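Local coordinates for paenibacillus xanthan lyase (Paenibacillus, PDB 6F2P), which cleaves the bacterial polysaccharide xanthan as a lyase, probably by beta-elimination next to a uronic acid unit, at residues D214-A224 and K365-A373; Q446-A457 and G470-T481. One frame throughout, in Å; residues are numbered along the deposited sequence.

The two contacts illustrate how place in a fold shapes chemistry. Interaction 1 is buried near the centre of the molecule and joins the helical and super-sandwich regions of the lyase: a carboxylate holds a tight turn, and M370 packs beside it on A224 and V218. Interaction 2, about 17 Å away between centres, lies wholly within the super-sandwich region and is only partly buried; waters, a lysine-glutamate pair and a histidine-aspartate bond do more of the work there. The two touch directly, since R451 of interaction 2, hydrogen-bonded to S389, makes a cation-pi contact with Y222 of interaction 1, and Y223 packs on N449. R390 also links them, salt-bridged to D371 and hydrogen-bonded to the carbonyl of S455.

Interaction 1: D214-A224 and K365-A373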
loop_
_atom_site.group_PDB
_atom_site.type_symbol
_atom_site.label_atom_id
_atom_site.label_comp_id
_atom_site.label_asym_id
_atom_site.label_seq_id
_atom_site.Cartn_x
_atom_site.Cartn_y
_atom_site.Cartn_z
ATOM N N ASP A 214 -0.377 8.180 -3.833
ATOM C CA ASP A 214 0.058 7.001 -4.584
ATOM C C ASP A 214 -0.923 6.636 -5.698
ATOM O O ASP A 214 -0.691 5.702 -6.455
ATOM C CB ASP A 214 0.359 5.792 -3.663
ATOM C CG ASP A 214 -0.890 5.225 -2.967
ATOM O OD1 ASP A 214 -2.027 5.516 -3.404
ATOM O OD2 ASP A 214 -0.727 4.469 -1.978
ATOM N N GLY A 215 -2.024 7.373 -5.783
ATOM C CA GLY A 215 -3.000 7.154 -6.835
ATOM C C GLY A 215 -4.268 6.475 -6.358
ATOM O O GLY A 215 -5.239 6.405 -7.103
ATOM N N SER A 216 -4.253 5.970 -5.125
ATOM C CA SER A 216 -5.414 5.303 -4.549
ATOM C C SER A 216 -6.568 6.275 -4.350
ATOM O O SER A 216 -6.353 7.462 -4.094
ATOM C CB SER A 216 -5.071 4.710 -3.179
ATOM O OG SER A 216 -4.054 3.733 -3.265
ATOM N N PHE A 217 -7.788 5.759 -4.466
ATOM C CA PHE A 217 -8.964 6.441 -3.946
ATOM C C PHE A 217 -9.717 5.492 -3.035
ATOM O O PHE A 217 -10.016 4.362 -3.410
ATOM C CB PHE A 217 -9.892 6.915 -5.056
ATOM C CG PHE A 217 -11.111 7.634 -4.549
ATOM C CD1 PHE A 217 -11.084 9.001 -4.333
ATOM C CD2 PHE A 217 -12.279 6.944 -4.275
ATOM C CE1 PHE A 217 -12.196 9.661 -3.856
ATOM C CE2 PHE A 217 -13.396 7.604 -3.796
ATOM C CZ PHE A 217 -13.351 8.963 -3.588
ATOM N N VAL A 218 -10.032 5.963 -1.837
ATOM C CA VAL A 218 -10.786 5.171 -0.883
ATOM C C VAL A 218 -12.064 5.895 -0.503
ATOM O O VAL A 218 -12.057 7.099 -0.279
ATOM C CB VAL A 218 -9.958 4.906 0.386
ATOM C CG1 VAL A 218 -10.828 4.348 1.509
ATOM C CG2 VAL A 218 -8.812 3.970 0.069
ATOM N N GLN A 219 -13.163 5.158 -0.435
ATOM C CA GLN A 219 -14.425 5.721 0.015
ATOM C C GLN A 219 -15.103 4.668 0.879
ATOM O O GLN A 219 -14.740 3.490 0.820
ATOM C CB GLN A 219 -15.293 6.136 -1.177
ATOM C CG GLN A 219 -16.545 6.918 -0.809
ATOM C CD GLN A 219 -16.267 8.145 0.055
ATOM O OE1 GLN A 219 -16.608 8.164 1.237
ATOM N NE2 GLN A 219 -15.672 9.182 -0.540
ATOM N N HIS A 220 -16.063 5.095 1.692
ATOM C CA HIS A 220 -16.666 4.237 2.711
ATOM C C HIS A 220 -15.598 3.669 3.629
ATOM O O HIS A 220 -15.695 2.531 4.101
ATOM C CB HIS A 220 -17.528 3.140 2.092
ATOM C CG HIS A 220 -18.770 3.665 1.447
ATOM N ND1 HIS A 220 -19.792 2.844 1.014
ATOM C CD2 HIS A 220 -19.159 4.928 1.161
ATOM C CE1 HIS A 220 -20.753 3.582 0.488
ATOM N NE2 HIS A 220 -20.391 4.853 0.562
ATOM N N THR A 221 -14.575 4.496 3.842
ATOM C CA THR A 221 -13.508 4.263 4.806
ATOM C C THR A 221 -12.487 3.181 4.436
ATOM O O THR A 221 -11.298 3.354 4.695
ATOM C CB THR A 221 -14.065 4.035 6.229
ATOM O OG1 THR A 221 -15.010 5.065 6.533
ATOM C CG2 THR A 221 -12.947 4.093 7.251
ATOM N N TYR A 222 -12.932 2.082 3.828
ATOM C CA TYR A 222 -12.045 0.929 3.627
ATOM C C TYR A 222 -12.085 0.296 2.237
ATOM O O TYR A 222 -11.684 -0.860 2.089
ATOM C CB TYR A 222 -12.363 -0.175 4.646
ATOM C CG TYR A 222 -12.433 0.279 6.085
ATOM C CD1 TYR A 222 -11.292 0.689 6.764
ATOM C CD2 TYR A 222 -13.640 0.288 6.772
ATOM C CE1 TYR A 222 -11.350 1.101 8.091
ATOM C CE2 TYR A 222 -13.713 0.703 8.097
ATOM C CZ TYR A 222 -12.566 1.105 8.752
ATOM O OH TYR A 222 -12.639 1.518 10.069
ATOM N N TYR A 223 -12.566 1.011 1.222
ATOM C CA TYR A 223 -12.758 0.369 -0.077
ATOM C C TYR A 223 -12.095 1.104 -1.229
ATOM O O TYR A 223 -12.140 2.326 -1.310
ATOM C CB TYR A 223 -14.250 0.118 -0.364
ATOM C CG TYR A 223 -14.917 -0.598 0.780
ATOM C CD1 TYR A 223 -15.460 0.118 1.834
ATOM C CD2 TYR A 223 -14.953 -1.985 0.843
ATOM C CE1 TYR A 223 -16.032 -0.513 2.902
ATOM C CE2 TYR A 223 -15.537 -2.634 1.917
ATOM C CZ TYR A 223 -16.074 -1.886 2.945
ATOM O OH TYR A 223 -16.658 -2.490 4.031
ATOM N N ALA A 224 -11.462 0.334 -2.107
ATOM C CA ALA A 224 -10.876 0.858 -3.329
ATOM C C ALA A 224 -12.012 1.360 -4.203
ATOM O O ALA A 224 -12.898 0.590 -4.561
ATOM C CB ALA A 224 -10.114 -0.240 -4.036
ATOM N N LYS A 365 2.572 0.005 -11.259
ATOM C CA LYS A 365 2.185 0.959 -10.224
ATOM C C LYS A 365 1.537 0.290 -9.019
ATOM O O LYS A 365 0.525 -0.398 -9.154
ATOM C CB LYS A 365 1.269 2.042 -10.807
ATOM C CG LYS A 365 1.069 3.256 -9.898
ATOM C CD LYS A 365 0.447 4.424 -10.650
ATOM C CE LYS A 365 0.209 5.624 -9.740
ATOM N NZ LYS A 365 1.483 6.127 -9.143
ATOM N N GLN A 366 2.130 0.490 -7.842
ATOM C CA GLN A 366 1.586 -0.066 -6.604
ATOM C C GLN A 366 0.682 0.933 -5.893
ATOM O O GLN A 366 1.125 2.024 -5.525
ATOM C CB GLN A 366 2.701 -0.483 -5.648
ATOM C CG GLN A 366 2.263 -1.414 -4.528
ATOM C CD GLN A 366 2.404 -2.884 -4.911
ATOM O OE1 GLN A 366 3.315 -3.251 -5.651
ATOM N NE2 GLN A 366 1.495 -3.727 -4.420
ATOM N N PHE A 367 -0.575 0.547 -5.685
ATOM C CA PHE A 367 -1.534 1.392 -4.990
ATOM C C PHE A 367 -1.683 0.936 -3.547
ATOM O O PHE A 367 -2.669 0.293 -3.169
ATOM C CB PHE A 367 -2.872 1.383 -5.730
ATOM C CG PHE A 367 -2.765 1.844 -7.153
ATOM C CD1 PHE A 367 -2.865 3.184 -7.469
ATOM C CD2 PHE A 367 -2.525 0.942 -8.170
ATOM C CE1 PHE A 367 -2.753 3.615 -8.776
ATOM C CE2 PHE A 367 -2.407 1.366 -9.481
ATOM C CZ PHE A 367 -2.522 2.706 -9.785
ATOM N N SER A 368 -0.687 1.281 -2.741
ATOM C CA SER A 368 -0.604 0.821 -1.363
ATOM C C SER A 368 -1.734 1.331 -0.473
ATOM O O SER A 368 -2.047 0.726 0.552
ATOM C CB SER A 368 0.740 1.241 -0.775
ATOM O OG SER A 368 1.790 0.542 -1.412
ATOM N N GLY A 369 -2.330 2.455 -0.855
ATOM C CA GLY A 369 -3.407 3.043 -0.079
ATOM C C GLY A 369 -4.735 2.305 -0.191
ATOM O O GLY A 369 -5.641 2.532 0.609
ATOM N N MET A 370 -4.854 1.419 -1.176
ATOM C CA MET A 370 -6.089 0.671 -1.355
ATOM C C MET A 370 -5.857 -0.795 -1.714
ATOM O O MET A 370 -6.725 -1.437 -2.312
ATOM C CB MET A 370 -6.959 1.337 -2.417
ATOM C CG MET A 370 -6.356 1.295 -3.796
ATOM S SD MET A 370 -7.350 2.239 -4.952
ATOM C CE MET A 370 -6.443 1.991 -6.463
ATOM N N ASP A 371 -4.695 -1.323 -1.344
ATOM C CA ASP A 371 -4.351 -2.720 -1.619
ATOM C C ASP A 371 -4.614 -3.150 -3.067
ATOM O O ASP A 371 -5.295 -4.147 -3.307
ATOM C CB ASP A 371 -5.076 -3.656 -0.647
ATOM C CG ASP A 371 -4.627 -3.465 0.802
ATOM O OD1 ASP A 371 -3.577 -2.811 1.034
ATOM O OD2 ASP A 371 -5.333 -3.978 1.706
ATOM N N ARG A 372 -4.084 -2.387 -4.020
ATOM C CA ARG A 372 -4.244 -2.710 -5.437
ATOM C C ARG A 372 -2.918 -2.565 -6.163
ATOM O O ARG A 372 -2.013 -1.872 -5.696
ATOM C CB ARG A 372 -5.282 -1.803 -6.100
ATOM C CG ARG A 372 -6.688 -1.950 -5.556
ATOM C CD ARG A 372 -7.297 -3.285 -5.956
ATOM N NE ARG A 372 -8.742 -3.332 -5.715
ATOM C CZ ARG A 372 -9.307 -3.823 -4.616
ATOM N NH1 ARG A 372 -8.553 -4.321 -3.637
ATOM N NH2 ARG A 372 -10.629 -3.818 -4.495
ATOM N N ALA A 373 -2.807 -3.215 -7.314
ATOM C CA ALA A 373 -1.603 -3.113 -8.130
ATOM C C ALA A 373 -1.971 -3.247 -9.606
ATOM O O ALA A 373 -2.931 -3.947 -9.962
ATOM C CB ALA A 373 -0.594 -4.179 -7.733
HETATM O O HOH W 1 1.866 4.257 -6.878
HETATM O O HOH W 2 -13.194 -1.900 -5.413
#
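D214 meets the type I turn F367-M370 with its carboxylate, and the division of labour between the two oxygens organises the contact. OD2 accepts from G369 N at 2.8 Å, on its syn side, through a bond bent to 130°. OD1 turns back to its own segment and takes both S216 N and S216 OG, the former closing an Asx turn; the carboxylate is thereby held against rotation. An alanine here would take away all three acceptor bonds and would probably leave the amide of G369 without its mate and the S216 hydroxyl at liberty to turn.

Beside these bonds M370 reaches across. With CG lying between its backbone N and carbonyl carbon (chi1 66°), the extended chain passes S216, CG standing 3.7 Å from S216 CB, and SD takes a weak bond from F217 N, an amide that also reaches N226. A224 CB rests over one face of the R372 guanidinium, whose NE is bound by the M279 carbonyl. At the other end, G215 presents its backbone to the edge of the F367 ring, and a water joins D214 O, K365 NZ and Q366 O.

The contact thus couples the small sheet 210-211/217-219/223-224, backed by helix 229-244 on F217, to the hairpin of strands 363-367 and 372-377, where R372 also packs on strand 380-385.

Interaction 2: Q446-A457 and G470-T481; sequences QTANSRSDKSWA and GMELHTVGKSLT
At the edge of the nine-stranded antiparallel sheet of the super-sandwich, the irregular run 446-457 follows strand 466-474 before becoming the outermost strand, 457-462, and A457 pairs with M471 as a non-hydrogen-bonded antiparallel bridge. Just before the bridge, W456 O accepts from E472 N at 3.0 Å in a nearly straight bond. The indole of W456, whose NE1 is held by F661 O, turns its edge to the carbonyl oxygen of G470.

Farther from the bridge, side chains take over. K454 bends at its second torsion (chi2 -62°) and is laid across E472, its CD 3.7 Å from E472 CD; the charges are joined by a long salt bridge of 3.8 Å between NZ and OE2, so the pair meets through its aliphatic carbons as well as through a loose charge contact. Waters add bridges: one links E472 OE1 to W456 N, another joins E472 O to the hydroxyl of S452, which itself accepts from K454 N in an ST turn.

V476, in the type II turn T475-K478, is gripped from two directions. Its CG2 packs on T447 CB at 3.6 Å, while its amide donates to Q446 OE1 at 2.9 Å, tilted from the carbonyl plane. The glutamine can reach that far because its chain is fully extended, with CG anti to the backbone N (chi1 176°), and D409 holds its NE2.

Between these ends sits a histidine-carboxylate bond. H474 ND1 donates to D453 OD1 at 2.6 Å; the oxygen lies close to the imidazole plane, yet the carboxylate is twisted 39° from the ring.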
loop_
_atom_site.group_PDB
_atom_site.type_symbol
_atom_site.label_atom_id
_atom_site.label_comp_id
_atom_site.label_asym_id
_atom_site.label_seq_id
_atom_site.Cartn_x
_atom_site.Cartn_y
_atom_site.Cartn_z
ATOM N N GLN A 446 -18.551 -15.350 1.642
ATOM C CA GLN A 446 -17.746 -14.658 2.626
ATOM C C GLN A 446 -18.460 -13.394 3.043
ATOM O O GLN A 446 -18.958 -12.641 2.202
ATOM C CB GLN A 446 -16.344 -14.331 2.073
ATOM C CG GLN A 446 -15.488 -13.526 3.045
ATOM C CD GLN A 446 -14.108 -13.161 2.507
ATOM O OE1 GLN A 446 -13.205 -12.821 3.277
ATOM N NE2 GLN A 446 -13.940 -13.222 1.187
ATOM N N THR A 447 -18.509 -13.182 4.353
ATOM C CA THR A 447 -19.080 -11.983 4.942
ATOM C C THR A 447 -18.569 -10.711 4.256
ATOM O O THR A 447 -17.359 -10.517 4.101
ATOM C CB THR A 447 -18.751 -11.939 6.437
ATOM O OG1 THR A 447 -19.308 -13.100 7.062
ATOM C CG2 THR A 447 -19.306 -10.682 7.091
ATOM N N ALA A 448 -19.503 -9.862 3.843
ATOM C CA ALA A 448 -19.180 -8.624 3.158
ATOM C C ALA A 448 -18.692 -7.529 4.102
ATOM O O ALA A 448 -18.834 -7.626 5.319
ATOM C CB ALA A 448 -20.384 -8.130 2.399
ATOM N N ASN A 449 -18.124 -6.485 3.515
ATOM C CA ASN A 449 -17.778 -5.274 4.238
ATOM C C ASN A 449 -16.847 -5.506 5.420
ATOM O O ASN A 449 -17.000 -4.873 6.465
ATOM C CB ASN A 449 -19.043 -4.554 4.712
ATOM C CG ASN A 449 -20.131 -4.531 3.655
ATOM O OD1 ASN A 449 -19.870 -4.281 2.482
ATOM N ND2 ASN A 449 -21.363 -4.799 4.073
ATOM N N SER A 450 -15.883 -6.406 5.243
ATOM C CA SER A 450 -15.008 -6.813 6.336
ATOM C C SER A 450 -13.532 -6.760 5.971
ATOM O O SER A 450 -13.155 -7.033 4.831
ATOM C CB SER A 450 -15.344 -8.243 6.743
ATOM O OG SER A 450 -16.728 -8.389 6.984
ATOM N N ARG A 451 -12.695 -6.434 6.952
ATOM C CA ARG A 451 -11.251 -6.464 6.759
ATOM C C ARG A 451 -10.696 -7.722 7.415
ATOM O O ARG A 451 -11.304 -8.258 8.344
ATOM C CB ARG A 451 -10.607 -5.212 7.352
ATOM C CG ARG A 451 -11.346 -3.961 6.951
ATOM C CD ARG A 451 -10.595 -2.678 7.262
ATOM N NE ARG A 451 -10.383 -2.439 8.689
ATOM C CZ ARG A 451 -11.351 -2.247 9.582
ATOM N NH1 ARG A 451 -12.625 -2.287 9.216
ATOM N NH2 ARG A 451 -11.039 -2.028 10.853
ATOM N N SER A 452 -9.558 -8.204 6.920
ATOM C CA SER A 452 -8.938 -9.410 7.468
ATOM C C SER A 452 -8.215 -9.051 8.752
ATOM O O SER A 452 -8.142 -7.879 9.132
ATOM C CB SER A 452 -7.946 -10.034 6.478
ATOM O OG SER A 452 -6.730 -9.298 6.404
ATOM N N ASP A 453 -7.681 -10.060 9.426
ATOM C CA ASP A 453 -6.827 -9.804 10.575
ATOM C C ASP A 453 -5.347 -9.858 10.156
ATOM O O ASP A 453 -4.454 -10.011 11.000
ATOM C CB ASP A 453 -7.134 -10.793 11.703
ATOM C CG ASP A 453 -6.880 -12.240 11.303
ATOM O OD1 ASP A 453 -6.689 -12.527 10.100
ATOM O OD2 ASP A 453 -6.873 -13.100 12.203
ATOM N N LYS A 454 -5.100 -9.733 8.847
ATOM C CA LYS A 454 -3.737 -9.751 8.301
ATOM C C LYS A 454 -3.362 -8.412 7.665
ATOM O O LYS A 454 -4.095 -7.878 6.836
ATOM C CB LYS A 454 -3.566 -10.872 7.264
ATOM C CG LYS A 454 -3.907 -12.273 7.749
ATOM C CD LYS A 454 -3.021 -12.734 8.885
ATOM C CE LYS A 454 -3.320 -14.181 9.257
ATOM N NZ LYS A 454 -2.502 -14.650 10.422
ATOM N N SER A 455 -2.206 -7.883 8.047
ATOM C CA SER A 455 -1.749 -6.584 7.570
ATOM C C SER A 455 -0.830 -6.682 6.357
ATOM O O SER A 455 -0.573 -5.680 5.685
ATOM C CB SER A 455 -1.011 -5.857 8.688
ATOM O OG SER A 455 0.044 -6.666 9.181
ATOM N N TRP A 456 -0.322 -7.880 6.088
ATOM C CA TRP A 456 0.623 -8.073 4.997
ATOM C C TRP A 456 -0.120 -8.073 3.672
ATOM O O TRP A 456 -0.538 -9.115 3.173
ATOM C CB TRP A 456 1.374 -9.397 5.169
ATOM C CG TRP A 456 2.801 -9.454 4.639
ATOM C CD1 TRP A 456 3.912 -9.797 5.356
ATOM C CD2 TRP A 456 3.260 -9.195 3.294
ATOM N NE1 TRP A 456 5.030 -9.763 4.555
ATOM C CE2 TRP A 456 4.661 -9.397 3.286
ATOM C CE3 TRP A 456 2.628 -8.813 2.103
ATOM C CZ2 TRP A 456 5.441 -9.229 2.138
ATOM C CZ3 TRP A 456 3.404 -8.645 0.959
ATOM C CH2 TRP A 456 4.800 -8.854 0.986
ATOM N N ALA A 457 -0.289 -6.891 3.103
ATOM C CA ALA A 457 -0.771 -6.777 1.740
ATOM C C ALA A 457 -0.084 -5.577 1.110
ATOM O O ALA A 457 -0.083 -4.485 1.671
ATOM C CB ALA A 457 -2.271 -6.614 1.712
ATOM N N GLY A 470 2.261 -9.147 -2.707
ATOM C CA GLY A 470 1.890 -10.270 -1.884
ATOM C C GLY A 470 0.699 -9.974 -1.009
ATOM O O GLY A 470 0.411 -8.818 -0.673
ATOM N N MET A 471 0.013 -11.046 -0.628
ATOM C CA MET A 471 -1.124 -10.965 0.263
ATOM C C MET A 471 -1.144 -12.186 1.158
ATOM O O MET A 471 -1.142 -13.318 0.670
ATOM C CB MET A 471 -2.409 -10.930 -0.560
ATOM C CG MET A 471 -3.680 -11.019 0.248
ATOM S SD MET A 471 -5.131 -10.909 -0.817
ATOM C CE MET A 471 -6.432 -11.162 0.396
ATOM N N GLU A 472 -1.145 -11.968 2.466
ATOM C CA GLU A 472 -1.499 -13.042 3.380
ATOM C C GLU A 472 -3.023 -13.093 3.492
ATOM O O GLU A 472 -3.648 -12.278 4.176
ATOM C CB GLU A 472 -0.856 -12.860 4.751
ATOM C CG GLU A 472 -1.102 -14.039 5.681
ATOM C CD GLU A 472 -0.210 -14.015 6.908
ATOM O OE1 GLU A 472 0.323 -12.933 7.234
ATOM O OE2 GLU A 472 -0.039 -15.078 7.543
ATOM N N LEU A 473 -3.619 -14.038 2.779
ATOM C CA LEU A 473 -5.053 -14.214 2.811
ATOM C C LEU A 473 -5.488 -14.814 4.134
ATOM O O LEU A 473 -4.842 -15.714 4.657
ATOM C CB LEU A 473 -5.485 -15.137 1.674
ATOM C CG LEU A 473 -6.938 -15.607 1.743
ATOM C CD1 LEU A 473 -7.887 -14.419 1.626
ATOM C CD2 LEU A 473 -7.233 -16.634 0.660
ATOM N N HIS A 474 -6.573 -14.293 4.686
ATOM C CA HIS A 474 -7.305 -14.990 5.731
ATOM C C HIS A 474 -8.781 -14.683 5.559
ATOM O O HIS A 474 -9.258 -13.645 6.022
ATOM C CB HIS A 474 -6.862 -14.556 7.120
ATOM C CG HIS A 474 -7.567 -15.295 8.217
ATOM N ND1 HIS A 474 -7.607 -14.837 9.518
ATOM C CD2 HIS A 474 -8.259 -16.456 8.203
ATOM C CE1 HIS A 474 -8.298 -15.689 10.257
ATOM N NE2 HIS A 474 -8.708 -16.678 9.485
ATOM N N THR A 475 -9.482 -15.576 4.868
ATOM C CA THR A 475 -10.906 -15.428 4.593
ATOM C C THR A 475 -11.670 -15.102 5.868
ATOM O O THR A 475 -11.479 -15.764 6.891
ATOM C CB THR A 475 -11.474 -16.721 3.975
ATOM O OG1 THR A 475 -10.609 -17.165 2.919
ATOM C CG2 THR A 475 -12.864 -16.476 3.408
ATOM N N VAL A 476 -12.516 -14.075 5.834
ATOM C CA VAL A 476 -13.223 -13.710 7.061
ATOM C C VAL A 476 -14.321 -14.728 7.349
ATOM O O VAL A 476 -15.005 -15.194 6.437
ATOM C CB VAL A 476 -13.745 -12.246 7.074
ATOM C CG1 VAL A 476 -12.837 -11.342 6.256
ATOM C CG2 VAL A 476 -15.143 -12.166 6.563
ATOM N N GLY A 477 -14.452 -15.109 8.616
ATOM C CA GLY A 477 -15.405 -16.141 8.992
ATOM C C GLY A 477 -14.931 -17.555 8.678
ATOM O O GLY A 477 -15.647 -18.527 8.915
ATOM N N LYS A 478 -13.719 -17.675 8.149
ATOM C CA LYS A 478 -13.157 -18.981 7.848
ATOM C C LYS A 478 -11.794 -19.152 8.506
ATOM O O LYS A 478 -11.197 -18.183 8.980
ATOM C CB LYS A 478 -13.047 -19.177 6.339
ATOM C CG LYS A 478 -14.351 -18.921 5.568
ATOM C CD LYS A 478 -15.465 -19.845 5.989
ATOM C CE LYS A 478 -16.626 -19.782 4.990
ATOM N NZ LYS A 478 -17.836 -20.541 5.465
ATOM N N SER A 479 -11.305 -20.386 8.559
ATOM C CA SER A 479 -9.965 -20.608 9.082
ATOM C C SER A 479 -8.970 -20.424 7.945
ATOM O O SER A 479 -7.792 -20.128 8.182
ATOM C CB SER A 479 -9.822 -22.004 9.679
ATOM O OG SER A 479 -9.943 -23.001 8.676
ATOM N N LEU A 480 -9.465 -20.598 6.718
ATOM C CA LEU A 480 -8.640 -20.574 5.516
ATOM C C LEU A 480 -7.650 -19.436 5.544
ATOM O O LEU A 480 -8.001 -18.296 5.844
ATOM C CB LEU A 480 -9.496 -20.480 4.244
ATOM C CG LEU A 480 -8.669 -20.391 2.954
ATOM C CD1 LEU A 480 -7.731 -21.588 2.809
ATOM C CD2 LEU A 480 -9.531 -20.246 1.707
ATOM N N THR A 481 -6.398 -19.761 5.253
ATOM C CA THR A 481 -5.354 -18.758 5.194
ATOM C C THR A 481 -4.327 -19.179 4.151
ATOM O O THR A 481 -4.177 -20.368 3.857
ATOM C CB THR A 481 -4.706 -18.567 6.574
ATOM O OG1 THR A 481 -3.966 -17.342 6.600
ATOM C CG2 THR A 481 -3.804 -19.744 6.909
HETATM O O HOH W 3 -17.703 -15.159 5.772
HETATM O O HOH W 4 -5.504 -9.928 3.886
HETATM O O HOH W 5 -9.289 -12.368 8.618
HETATM O O HOH W 6 -0.095 -10.162 7.902
#